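Local coordinates for protein replisome organizer (Bacillus phage SPP1, PDB 1NO1) that probably acts as loader and inhibitor of the replicative helicase in phage DNA replication, at residues Glu15-Arg20 / Phe58-Ser63. Numbering follows the deposited sequence.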
loop_
_atom_site.group_PDB
_atom_site.type_symbol
_atom_site.label_atom_id
_atom_site.label_comp_id
_atom_site.label_asym_id
_atom_site.label_seq_id
_atom_site.Cartn_x
_atom_site.Cartn_y
_atom_site.Cartn_z
ATOM N N GLU A 15 4.355 7.891 2.965
ATOM C CA GLU A 15 5.653 8.432 3.363
ATOM C C GLU A 15 6.571 8.563 2.132
ATOM O O GLU A 15 7.334 9.527 2.026
ATOM C CB GLU A 15 6.313 7.588 4.480
ATOM C CG GLU A 15 5.674 7.678 5.880
ATOM C CD GLU A 15 6.007 6.467 6.782
ATOM O OE1 GLU A 15 6.419 5.376 6.274
ATOM O OE2 GLU A 15 5.855 6.596 8.020
ATOM N N PHE A 16 6.500 7.591 1.220
ATOM C CA PHE A 16 7.305 7.573 0.002
ATOM C C PHE A 16 6.890 8.632 -0.993
ATOM O O PHE A 16 7.738 9.089 -1.755
ATOM C CB PHE A 16 7.213 6.222 -0.731
ATOM C CG PHE A 16 8.258 5.220 -0.322
ATOM C CD1 PHE A 16 7.889 4.012 0.242
ATOM C CD2 PHE A 16 9.602 5.484 -0.504
ATOM C CE1 PHE A 16 8.846 3.101 0.649
ATOM C CE2 PHE A 16 10.559 4.549 -0.134
ATOM C CZ PHE A 16 10.176 3.348 0.426
ATOM N N TYR A 17 5.602 8.997 -1.017
ATOM C CA TYR A 17 5.082 9.965 -2.001
ATOM C C TYR A 17 4.373 11.204 -1.442
ATOM O O TYR A 17 3.207 11.476 -1.770
ATOM C CB TYR A 17 4.166 9.267 -3.021
ATOM C CG TYR A 17 4.869 8.183 -3.829
ATOM C CD1 TYR A 17 4.899 6.881 -3.398
ATOM C CD2 TYR A 17 5.512 8.496 -5.032
ATOM C CE1 TYR A 17 5.561 5.890 -4.155
ATOM C CE2 TYR A 17 6.142 7.549 -5.790
ATOM C CZ TYR A 17 6.196 6.252 -5.352
ATOM O OH TYR A 17 6.884 5.317 -6.122
ATOM N N PRO A 18 5.096 12.005 -0.671
ATOM C CA PRO A 18 4.538 13.221 -0.079
ATOM C C PRO A 18 3.805 14.037 -1.131
ATOM O O PRO A 18 4.293 14.150 -2.251
ATOM C CB PRO A 18 5.777 13.992 0.370
ATOM C CG PRO A 18 6.801 12.978 0.623
ATOM C CD PRO A 18 6.522 11.834 -0.355
ATOM N N GLY A 19 2.655 14.599 -0.771
ATOM C CA GLY A 19 1.842 15.366 -1.693
ATOM C C GLY A 19 1.414 14.784 -3.049
ATOM O O GLY A 19 1.071 15.570 -3.934
ATOM N N ARG A 20 1.426 13.460 -3.236
ATOM C CA ARG A 20 1.004 12.854 -4.515
ATOM C C ARG A 20 0.054 11.678 -4.327
ATOM O O ARG A 20 -0.468 11.117 -5.299
ATOM C CB ARG A 20 2.201 12.339 -5.308
ATOM C CG ARG A 20 2.932 13.388 -6.125
ATOM C CD ARG A 20 4.038 12.809 -7.006
ATOM N NE ARG A 20 4.950 13.870 -7.433
ATOM C CZ ARG A 20 5.720 13.789 -8.500
ATOM N NH1 ARG A 20 5.693 12.679 -9.251
ATOM N NH2 ARG A 20 6.514 14.806 -8.806
ATOM N N PHE A 58 5.371 7.643 -10.084
ATOM C CA PHE A 58 3.992 7.726 -9.613
ATOM C C PHE A 58 3.674 6.638 -8.581
ATOM O O PHE A 58 4.230 5.548 -8.618
ATOM C CB PHE A 58 2.992 7.716 -10.784
ATOM C CG PHE A 58 3.270 8.759 -11.855
ATOM C CD1 PHE A 58 3.754 8.375 -13.107
ATOM C CD2 PHE A 58 2.989 10.109 -11.632
ATOM C CE1 PHE A 58 3.992 9.316 -14.105
ATOM C CE2 PHE A 58 3.231 11.093 -12.631
ATOM C CZ PHE A 58 3.732 10.692 -13.874
ATOM N N PRO A 59 2.767 6.926 -7.666
ATOM C CA PRO A 59 2.426 5.972 -6.602
ATOM C C PRO A 59 1.834 4.670 -7.154
ATOM O O PRO A 59 1.246 4.682 -8.241
ATOM C CB PRO A 59 1.371 6.724 -5.771
ATOM C CG PRO A 59 1.484 8.162 -6.186
ATOM C CD PRO A 59 1.995 8.180 -7.597
ATOM N N PRO A 60 1.998 3.561 -6.443
ATOM C CA PRO A 60 1.508 2.249 -6.908
ATOM C C PRO A 60 0.016 1.993 -6.701
ATOM O O PRO A 60 -0.583 2.680 -5.886
ATOM C CB PRO A 60 2.278 1.278 -5.991
ATOM C CG PRO A 60 2.356 2.051 -4.702
ATOM C CD PRO A 60 2.775 3.446 -5.190
ATOM N N THR A 61 -0.572 1.028 -7.419
ATOM C CA THR A 61 -1.932 0.567 -7.111
ATOM C C THR A 61 -1.749 -0.718 -6.310
ATOM O O THR A 61 -0.619 -1.215 -6.198
ATOM C CB THR A 61 -2.638 0.189 -8.365
ATOM O OG1 THR A 61 -1.828 -0.773 -9.084
ATOM C CG2 THR A 61 -2.699 1.400 -9.292
ATOM N N VAL A 62 -2.832 -1.294 -5.784
ATOM C CA VAL A 62 -2.628 -2.502 -4.994
ATOM C C VAL A 62 -2.113 -3.591 -5.875
ATOM O O VAL A 62 -1.341 -4.434 -5.409
ATOM C CB VAL A 62 -3.923 -3.006 -4.236
ATOM C CG1 VAL A 62 -4.938 -3.519 -5.177
ATOM C CG2 VAL A 62 -3.575 -4.110 -3.206
ATOM N N SER A 63 -2.497 -3.633 -7.157
ATOM C CA SER A 63 -1.920 -4.719 -7.961
ATOM C C SER A 63 -0.404 -4.595 -8.135
ATOM O O SER A 63 0.279 -5.578 -8.381
ATOM C CB SER A 63 -2.574 -4.843 -9.317
ATOM O OG SER A 63 -2.061 -3.880 -10.215
#
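The turn that ends helix 3-16 packs against the extended, proline-rich loop after helix 42-55 through a CH-pi contact. Tyr17 is the first residue to leave helical geometry, and its side chain is directed toward the loop, with CG anti to the carbonyl carbon and beside the backbone N (chi1 -61°). That torsion sets one face of the ring against the backbone of Pro59: the CA of Pro59 stands 3.9 Å from the centroid of the Tyr17 ring, only 8° off the ring normal, so that this carbon sits over the centre of the face. The two side chains cross obliquely, Pro59 CG lying 4.1 Å from Tyr17 CG at the root of the ring, while farther out Tyr17 CE1 meets Pro60 CD tip to tip at 3.8 Å. In this all-helical domain the buried Tyr17 bridges the end of helix 3-16 and the loop that follows helix 42-55. Its hydroxyl bonds to the carbonyl O of Asn56, which anchors the hydroxyl end of the ring; the O of Phe58 is instead hydrogen-bonded by Tyr52 of helix 42-55, whose side chain also touches Tyr17 and Pro60. Past Gly19, which takes positive phi, Arg20 N donates to Tyr17 O at 3.0 Å and closes the turn. This brings Arg20 up to the Pro59 ring, where the proline CG packs 3.7 Å from Arg20 O and 4.3 Å from Arg20 CB.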